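Local structure of protein (beta-tubulin binding post-chaperonin cofactor) (Saccharomyces cerevisiae, 1QSD) at residues 4-10 / 87-92; 69-73 / 99-103; 76-80 / 92-96. The protein binds beta-tubulin as a post-chaperonin folding cofactor, acting at an early step of the tubulin folding pathway. All coordinates share one frame. Residue numbers count along the deposited sequence, not the author numbering.

Contact 1: 4-10 / 87-92; sequences TQLDIKV and EDVSDA
At one end of the three-helix bundle formed by the chain, the start of helix 5-39 packs against loop 87-89 and the first turn of helix 90-104, closing the bundle where the third helix begins. Backbone hydrogen bonds join I8 N to T4 O (3.1 Å), K9 N to Q5 O (3.0 Å) and V10 N to L6 O (2.9 Å). Residues 87-88 are extended, V89 is the N-cap residue, and the backbones come closest at V10 and A92, CA to CA 5.5 Å. L6 (chi1 t, chi2 p) and V10 (chi1 t) direct CB toward the other segment: L6 CD2 lies 4.0 Å from V89 CG1, L6 CD1 4.3 Å from A92 CB, and V10 CG2 3.7 Å from A92 CB. Y83 covers L6 and V89. Polar contacts gather around T4 (chi1 p) and E87 (chi1 m, chi2 t). T4 OG1 accepts from D7 N at 3.2 Å, an ST motif, and donates to E87 OE1 at 2.6 Å. The like-charged D7 OD2 and E87 OE2 are only 2.9 Å apart, without a hydrogen bond. D88 (chi1 t) makes an Asx turn: its OD1 accepts from S90 N at 3.1 Å and S90 OG at 2.7 Å.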
loop_
_atom_site.group_PDB
_atom_site.type_symbol
_atom_site.label_atom_id
_atom_site.label_comp_id
_atom_site.label_asym_id
_atom_site.label_seq_id
_atom_site.Cartn_x
_atom_site.Cartn_y
_atom_site.Cartn_z
ATOM N N THR A 4 -4.927 -27.127 6.970
ATOM C CA THR A 4 -4.221 -28.078 6.044
ATOM C C THR A 4 -3.331 -27.239 5.161
ATOM O O THR A 4 -3.604 -26.040 4.978
ATOM C CB THR A 4 -5.186 -28.835 5.101
ATOM O OG1 THR A 4 -5.864 -27.889 4.265
ATOM C CG2 THR A 4 -6.220 -29.626 5.896
ATOM N N GLN A 5 -2.284 -27.863 4.616
ATOM C CA GLN A 5 -1.346 -27.188 3.739
ATOM C C GLN A 5 -2.051 -26.614 2.495
ATOM O O GLN A 5 -1.732 -25.513 2.053
ATOM C CB GLN A 5 -0.211 -28.130 3.354
ATOM C CG GLN A 5 0.961 -27.400 2.735
ATOM C CD GLN A 5 2.170 -28.273 2.497
ATOM O OE1 GLN A 5 3.281 -27.772 2.305
ATOM N NE2 GLN A 5 1.964 -29.584 2.479
ATOM N N LEU A 6 -3.033 -27.341 1.967
ATOM C CA LEU A 6 -3.805 -26.874 0.831
ATOM C C LEU A 6 -4.458 -25.524 1.174
ATOM O O LEU A 6 -4.263 -24.526 0.460
ATOM C CB LEU A 6 -4.893 -27.893 0.452
ATOM C CG LEU A 6 -5.803 -27.440 -0.713
ATOM C CD1 LEU A 6 -4.950 -27.154 -1.963
ATOM C CD2 LEU A 6 -6.879 -28.501 -1.008
ATOM N N ASP A 7 -5.218 -25.498 2.273
ATOM C CA ASP A 7 -5.906 -24.282 2.707
ATOM C C ASP A 7 -4.945 -23.102 2.903
ATOM O O ASP A 7 -5.294 -21.951 2.601
ATOM C CB ASP A 7 -6.685 -24.521 4.007
ATOM C CG ASP A 7 -7.723 -25.631 3.884
ATOM O OD1 ASP A 7 -8.094 -26.220 4.936
ATOM O OD2 ASP A 7 -8.176 -25.915 2.749
ATOM N N ILE A 8 -3.753 -23.382 3.426
ATOM C CA ILE A 8 -2.787 -22.322 3.658
ATOM C C ILE A 8 -2.341 -21.726 2.327
ATOM O O ILE A 8 -2.315 -20.501 2.185
ATOM C CB ILE A 8 -1.560 -22.802 4.524
ATOM C CG1 ILE A 8 -2.002 -23.046 5.979
ATOM C CG2 ILE A 8 -0.464 -21.728 4.547
ATOM C CD1 ILE A 8 -1.019 -23.897 6.787
ATOM N N LYS A 9 -2.003 -22.583 1.360
ATOM C CA LYS A 9 -1.575 -22.118 0.036
ATOM C C LYS A 9 -2.702 -21.350 -0.672
ATOM O O LYS A 9 -2.469 -20.269 -1.182
ATOM C CB LYS A 9 -1.069 -23.282 -0.820
ATOM C CG LYS A 9 0.211 -23.903 -0.264
ATOM C CD LYS A 9 0.781 -24.956 -1.160
ATOM C CE LYS A 9 1.994 -25.605 -0.496
ATOM N NZ LYS A 9 3.095 -24.640 -0.183
ATOM N N VAL A 10 -3.933 -21.852 -0.623
ATOM C CA VAL A 10 -5.049 -21.157 -1.252
ATOM C C VAL A 10 -5.217 -19.771 -0.651
ATOM O O VAL A 10 -5.245 -18.786 -1.377
ATOM C CB VAL A 10 -6.367 -21.911 -1.091
ATOM C CG1 VAL A 10 -7.504 -21.095 -1.656
ATOM C CG2 VAL A 10 -6.297 -23.258 -1.797
ATOM N N GLU A 87 -9.681 -33.291 0.146
ATOM C CA GLU A 87 -10.338 -31.991 0.103
ATOM C C GLU A 87 -10.787 -31.647 -1.305
ATOM O O GLU A 87 -10.210 -32.113 -2.298
ATOM C CB GLU A 87 -9.430 -30.871 0.616
ATOM C CG GLU A 87 -9.091 -30.929 2.094
ATOM C CD GLU A 87 -8.482 -29.616 2.596
ATOM O OE1 GLU A 87 -7.262 -29.557 2.816
ATOM O OE2 GLU A 87 -9.233 -28.629 2.753
ATOM N N ASP A 88 -11.827 -30.831 -1.367
ATOM C CA ASP A 88 -12.397 -30.356 -2.612
ATOM C C ASP A 88 -11.408 -29.276 -3.074
ATOM O O ASP A 88 -11.124 -28.355 -2.313
ATOM C CB ASP A 88 -13.777 -29.766 -2.273
ATOM C CG ASP A 88 -14.438 -29.092 -3.440
ATOM O OD1 ASP A 88 -13.906 -29.180 -4.570
ATOM O OD2 ASP A 88 -15.503 -28.474 -3.214
ATOM N N VAL A 89 -10.827 -29.417 -4.263
ATOM C CA VAL A 89 -9.876 -28.420 -4.762
ATOM C C VAL A 89 -10.463 -27.337 -5.699
ATOM O O VAL A 89 -9.713 -26.601 -6.357
ATOM C CB VAL A 89 -8.670 -29.086 -5.454
ATOM C CG1 VAL A 89 -8.020 -30.077 -4.510
ATOM C CG2 VAL A 89 -9.105 -29.788 -6.729
ATOM N N SER A 90 -11.785 -27.184 -5.706
ATOM C CA SER A 90 -12.414 -26.198 -6.560
ATOM C C SER A 90 -12.001 -24.789 -6.185
ATOM O O SER A 90 -11.745 -23.964 -7.068
ATOM C CB SER A 90 -13.929 -26.340 -6.509
ATOM O OG SER A 90 -14.300 -27.677 -6.796
ATOM N N ASP A 91 -11.931 -24.506 -4.886
ATOM C CA ASP A 91 -11.504 -23.184 -4.440
ATOM C C ASP A 91 -10.097 -22.863 -4.888
ATOM O O ASP A 91 -9.804 -21.717 -5.222
ATOM C CB ASP A 91 -11.588 -23.047 -2.930
ATOM C CG ASP A 91 -12.951 -22.649 -2.474
ATOM O OD1 ASP A 91 -13.316 -23.007 -1.337
ATOM O OD2 ASP A 91 -13.662 -21.974 -3.259
ATOM N N ALA A 92 -9.232 -23.876 -4.885
ATOM C CA ALA A 92 -7.831 -23.713 -5.294
ATOM C C ALA A 92 -7.751 -23.370 -6.785
ATOM O O ALA A 92 -7.073 -22.427 -7.175
ATOM C CB ALA A 92 -7.038 -24.989 -4.994
#

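Contact 2: 69-73 / 99-103; sequences IREFK and AQELL
Two continuous alpha-helical turns, 69-73 of helix 45-81 and 99-103 of helix 90-104, run roughly antiparallel in the helical bundle. Their local axes approach to 10.2 Å with a signed crossing angle of -147°, and the closest CA pairs are I69-A99 at 6.8 Å and R70-L103 at 7.5 Å. I69 (chi1 m, chi2 t) points its CB toward the partner helix and spreads over three residues: CG2 sits 3.9 Å from A99 CB and 4.2 Å from L103 CD2, while CD1 extends to 4.2 Å from L102 CD1. L102 and L103 share the m, t rotamer. From the next turn of helix 90-104, L103 reaches across to the other helix, its CD1 lying 4.0 Å from R70 CA and 4.1 Å from R70 CB. K73 begins with chi1 and chi2 both t and then bends at chi3, 97°, which lies between wells. Its aliphatic part lies along the interface, with CD 4.2 Å from A99 CB and 4.1 Å from L103 CD1, and its CE comes close to the end of the Q100 side chain. L13 of helix 5-39 packs on A99, and F72, on another face of its helix, makes a cation-pi contact with K50 of the second subunit. Hydrophobic contact therefore holds these turns together without a polar bond between them; the lysine contributes its methylenes, while its NZ has a weak, long ion pair with E77 of its own helix.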
loop_
_atom_site.group_PDB
_atom_site.type_symbol
_atom_site.label_atom_id
_atom_site.label_comp_id
_atom_site.label_asym_id
_atom_site.label_seq_id
_atom_site.Cartn_x
_atom_site.Cartn_y
_atom_site.Cartn_z
ATOM N N ILE A 69 2.464 -12.724 -6.753
ATOM C CA ILE A 69 1.228 -13.393 -7.125
ATOM C C ILE A 69 1.582 -14.575 -8.054
ATOM O O ILE A 69 1.062 -15.686 -7.891
ATOM C CB ILE A 69 0.239 -12.410 -7.800
ATOM C CG1 ILE A 69 -0.341 -11.478 -6.737
ATOM C CG2 ILE A 69 -0.895 -13.152 -8.496
ATOM C CD1 ILE A 69 -1.392 -10.524 -7.261
ATOM N N ARG A 70 2.533 -14.368 -8.963
ATOM C CA ARG A 70 2.938 -15.439 -9.854
ATOM C C ARG A 70 3.587 -16.577 -9.056
ATOM O O ARG A 70 3.213 -17.732 -9.232
ATOM C CB ARG A 70 3.902 -14.912 -10.909
ATOM C CG ARG A 70 4.338 -15.961 -11.890
ATOM C CD ARG A 70 5.590 -15.521 -12.583
ATOM N NE ARG A 70 5.663 -16.139 -13.898
ATOM C CZ ARG A 70 5.185 -15.582 -15.009
ATOM N NH1 ARG A 70 4.604 -14.385 -14.958
ATOM N NH2 ARG A 70 5.305 -16.218 -16.172
ATOM N N GLU A 71 4.546 -16.261 -8.179
ATOM C CA GLU A 71 5.212 -17.275 -7.340
ATOM C C GLU A 71 4.192 -18.055 -6.518
ATOM O O GLU A 71 4.240 -19.278 -6.456
ATOM C CB GLU A 71 6.182 -16.626 -6.337
ATOM C CG GLU A 71 7.336 -15.875 -6.941
ATOM C CD GLU A 71 8.152 -15.115 -5.906
ATOM O OE1 GLU A 71 8.990 -14.299 -6.331
ATOM O OE2 GLU A 71 7.949 -15.318 -4.686
ATOM N N PHE A 72 3.285 -17.342 -5.864
ATOM C CA PHE A 72 2.284 -18.004 -5.056
ATOM C C PHE A 72 1.385 -18.863 -5.929
ATOM O O PHE A 72 0.957 -19.960 -5.517
ATOM C CB PHE A 72 1.476 -16.989 -4.263
ATOM C CG PHE A 72 2.225 -16.394 -3.097
ATOM C CD1 PHE A 72 3.604 -16.194 -3.158
ATOM C CD2 PHE A 72 1.540 -15.993 -1.949
ATOM C CE1 PHE A 72 4.292 -15.600 -2.098
ATOM C CE2 PHE A 72 2.208 -15.401 -0.888
ATOM C CZ PHE A 72 3.593 -15.199 -0.963
ATOM N N LYS A 73 1.129 -18.391 -7.148
ATOM C CA LYS A 73 0.298 -19.127 -8.105
ATOM C C LYS A 73 0.996 -20.421 -8.504
ATOM O O LYS A 73 0.404 -21.497 -8.465
ATOM C CB LYS A 73 0.042 -18.301 -9.377
ATOM C CG LYS A 73 -0.976 -18.945 -10.301
ATOM C CD LYS A 73 -1.084 -18.204 -11.605
ATOM C CE LYS A 73 -0.239 -18.871 -12.658
ATOM N NZ LYS A 73 1.187 -18.647 -12.394
ATOM N N ALA A 99 -5.969 -15.349 -10.281
ATOM C CA ALA A 99 -4.606 -14.842 -10.268
ATOM C C ALA A 99 -4.054 -14.737 -11.691
ATOM O O ALA A 99 -3.348 -13.775 -12.021
ATOM C CB ALA A 99 -3.709 -15.756 -9.422
ATOM N N GLN A 100 -4.345 -15.755 -12.505
ATOM C CA GLN A 100 -3.879 -15.820 -13.883
ATOM C C GLN A 100 -4.514 -14.694 -14.706
ATOM O O GLN A 100 -3.839 -14.028 -15.491
ATOM C CB GLN A 100 -4.203 -17.192 -14.474
ATOM C CG GLN A 100 -3.606 -17.438 -15.854
ATOM C CD GLN A 100 -2.100 -17.484 -15.828
ATOM O OE1 GLN A 100 -1.429 -16.541 -16.240
ATOM N NE2 GLN A 100 -1.554 -18.584 -15.337
ATOM N N GLU A 101 -5.804 -14.455 -14.497
ATOM C CA GLU A 101 -6.501 -13.384 -15.206
ATOM C C GLU A 101 -5.763 -12.088 -14.946
ATOM O O GLU A 101 -5.410 -11.386 -15.890
ATOM C CB GLU A 101 -7.930 -13.235 -14.707
ATOM C CG GLU A 101 -8.856 -14.347 -15.126
ATOM C CD GLU A 101 -10.251 -14.226 -14.507
ATOM O OE1 GLU A 101 -11.046 -15.179 -14.678
ATOM O OE2 GLU A 101 -10.553 -13.191 -13.856
ATOM N N LEU A 102 -5.502 -11.810 -13.665
ATOM C CA LEU A 102 -4.786 -10.608 -13.244
ATOM C C LEU A 102 -3.469 -10.403 -13.971
ATOM O O LEU A 102 -3.218 -9.316 -14.486
ATOM C CB LEU A 102 -4.492 -10.643 -11.742
ATOM C CG LEU A 102 -5.583 -10.223 -10.787
ATOM C CD1 LEU A 102 -5.061 -10.330 -9.387
ATOM C CD2 LEU A 102 -5.983 -8.809 -11.087
ATOM N N LEU A 103 -2.621 -11.432 -13.947
ATOM C CA LEU A 103 -1.313 -11.402 -14.578
ATOM C C LEU A 103 -1.392 -11.215 -16.100
ATOM O O LEU A 103 -0.477 -10.673 -16.722
ATOM C CB LEU A 103 -0.565 -12.694 -14.242
ATOM C CG LEU A 103 -0.348 -12.949 -12.750
ATOM C CD1 LEU A 103 0.124 -14.383 -12.539
ATOM C CD2 LEU A 103 0.673 -11.958 -12.199
#

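Contact 3: 76-80 / 92-96; sequences LEQFL and ARSAI
Residues 76-80 and 92-96 are both regular alpha helix, each turn closed by its own i to i+4 bond: L80 N to L76 O at 3.0 Å and I96 N to A92 O at 2.9 Å. The local axes pass 10.7 Å apart at a signed crossing angle of -147°, so the helices run in opposite directions with a marked tilt. CA atoms are nearest at E77-I96 (7.4 Å) and L76-A92 (7.6 Å). Within this antiparallel packing, L76, L80, A92, A95 and I96 all direct CB toward the other segment. I96 (chi1 m, chi2 t) has the largest area buried by the other segment and meets three residues of the facing helix. Its CG1 lies 4.0 Å from L76 CD2, and its CD1 is 3.5 Å from L80 CD1 and 3.7 Å from E77 CG. L76 adopts t, p, which brings CD1 to 4.3 Å from A92 CB and CD2 to 4.4 Å from A95 CB. L80 takes the m, t rotamer instead and places CD1 4.0 Å from A92 CB, so the small methyl of A92 is met by both leucines. E77 (chi1 m, chi2 t) has a CB directed sideways, but its chain turns closer to I96; the carboxylate makes a weak, long ion pair with K73. The interface is thus made of aliphatic groups, with the E77 methylenes at its rim. Helix 5-39 is the third member of the bundle here: its L13 packs on L76, its Q5 and L6 pack on F79, and its K14 touches A95.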
loop_
_atom_site.group_PDB
_atom_site.type_symbol
_atom_site.label_atom_id
_atom_site.label_comp_id
_atom_site.label_asym_id
_atom_site.label_seq_id
_atom_site.Cartn_x
_atom_site.Cartn_y
_atom_site.Cartn_z
ATOM N N LEU A 76 1.043 -23.036 -5.740
ATOM C CA LEU A 76 -0.239 -23.709 -5.611
ATOM C C LEU A 76 -0.459 -24.697 -6.766
ATOM O O LEU A 76 -0.912 -25.821 -6.548
ATOM C CB LEU A 76 -1.373 -22.674 -5.500
ATOM C CG LEU A 76 -2.825 -23.124 -5.279
ATOM C CD1 LEU A 76 -2.906 -24.176 -4.184
ATOM C CD2 LEU A 76 -3.719 -21.921 -4.958
ATOM N N GLU A 77 -0.130 -24.282 -7.987
ATOM C CA GLU A 77 -0.267 -25.133 -9.162
ATOM C C GLU A 77 0.606 -26.379 -9.001
ATOM O O GLU A 77 0.165 -27.487 -9.273
ATOM C CB GLU A 77 0.158 -24.380 -10.426
ATOM C CG GLU A 77 -0.726 -23.179 -10.797
ATOM C CD GLU A 77 -0.311 -22.493 -12.115
ATOM O OE1 GLU A 77 0.805 -21.920 -12.180
ATOM O OE2 GLU A 77 -1.107 -22.515 -13.081
ATOM N N GLN A 78 1.849 -26.204 -8.577
ATOM C CA GLN A 78 2.735 -27.350 -8.387
ATOM C C GLN A 78 2.232 -28.310 -7.290
ATOM O O GLN A 78 2.272 -29.534 -7.442
ATOM C CB GLN A 78 4.157 -26.874 -8.077
ATOM C CG GLN A 78 5.227 -27.954 -8.261
ATOM C CD GLN A 78 5.509 -28.372 -9.745
ATOM O OE1 GLN A 78 6.535 -29.016 -10.026
ATOM N NE2 GLN A 78 4.627 -27.995 -10.677
ATOM N N PHE A 79 1.713 -27.749 -6.203
ATOM C CA PHE A 79 1.196 -28.553 -5.102
ATOM C C PHE A 79 0.042 -29.438 -5.608
ATOM O O PHE A 79 -0.001 -30.624 -5.325
ATOM C CB PHE A 79 0.731 -27.615 -3.981
ATOM C CG PHE A 79 0.089 -28.316 -2.808
ATOM C CD1 PHE A 79 0.867 -28.866 -1.791
ATOM C CD2 PHE A 79 -1.300 -28.402 -2.706
ATOM C CE1 PHE A 79 0.265 -29.490 -0.682
ATOM C CE2 PHE A 79 -1.911 -29.033 -1.591
ATOM C CZ PHE A 79 -1.127 -29.567 -0.589
ATOM N N LEU A 80 -0.841 -28.867 -6.421
ATOM C CA LEU A 80 -1.981 -29.584 -6.948
ATOM C C LEU A 80 -1.644 -30.736 -7.890
ATOM O O LEU A 80 -2.380 -31.712 -7.937
ATOM C CB LEU A 80 -2.953 -28.617 -7.623
ATOM C CG LEU A 80 -3.760 -27.695 -6.710
ATOM C CD1 LEU A 80 -4.514 -26.659 -7.559
ATOM C CD2 LEU A 80 -4.733 -28.531 -5.856
ATOM N N ALA A 92 -9.232 -23.876 -4.885
ATOM C CA ALA A 92 -7.831 -23.713 -5.294
ATOM C C ALA A 92 -7.751 -23.370 -6.785
ATOM O O ALA A 92 -7.073 -22.427 -7.175
ATOM C CB ALA A 92 -7.038 -24.989 -4.994
ATOM N N ARG A 93 -8.449 -24.151 -7.610
ATOM C CA ARG A 93 -8.504 -23.914 -9.059
ATOM C C ARG A 93 -9.059 -22.516 -9.356
ATOM O O ARG A 93 -8.553 -21.816 -10.220
ATOM C CB ARG A 93 -9.406 -24.957 -9.732
ATOM C CG ARG A 93 -8.678 -26.206 -10.234
ATOM C CD ARG A 93 -9.584 -27.051 -11.161
ATOM N NE ARG A 93 -10.258 -28.121 -10.427
ATOM C CZ ARG A 93 -11.539 -28.110 -10.068
ATOM N NH1 ARG A 93 -12.330 -27.080 -10.382
ATOM N NH2 ARG A 93 -12.012 -29.117 -9.339
ATOM N N SER A 94 -10.074 -22.117 -8.598
ATOM C CA SER A 94 -10.711 -20.826 -8.744
ATOM C C SER A 94 -9.720 -19.728 -8.374
ATOM O O SER A 94 -9.652 -18.692 -9.046
ATOM C CB SER A 94 -11.937 -20.761 -7.833
ATOM O OG SER A 94 -12.779 -19.682 -8.175
ATOM N N ALA A 95 -8.937 -19.950 -7.322
ATOM C CA ALA A 95 -7.958 -18.967 -6.897
ATOM C C ALA A 95 -6.925 -18.795 -7.998
ATOM O O ALA A 95 -6.544 -17.667 -8.313
ATOM C CB ALA A 95 -7.282 -19.421 -5.612
ATOM N N ILE A 96 -6.485 -19.918 -8.581
ATOM C CA ILE A 96 -5.460 -19.936 -9.665
ATOM C C ILE A 96 -5.893 -19.173 -10.920
ATOM O O ILE A 96 -5.102 -18.451 -11.527
ATOM C CB ILE A 96 -5.083 -21.385 -10.075
ATOM C CG1 ILE A 96 -4.350 -22.069 -8.918
ATOM C CG2 ILE A 96 -4.202 -21.372 -11.349
ATOM C CD1 ILE A 96 -4.017 -23.527 -9.145
#

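Overall arrangement
The three contacts follow helix 90-104 along its length. Contact 1 joins its start to the beginning of helix 5-39, whereas contacts 3 and 2 successively pair it with helix 45-81, whose residues are met in descending order, as antiparallel packing requires. Centres of contacts 1 and 3 are 8 Å apart, those of 2 and 3 10 Å, and those of 1 and 2 16 Å. Contacts 1 and 3 share A92 and also touch where L6 CD1 meets F79 CE2 at 3.6 Å; K73 CD lies 4.0 Å from I96 O between 2 and 3. The short third helix thereby packs on both long helices, completing the three-helix bundle, while helix faces near contacts 1 and 2 also touch the second subunit.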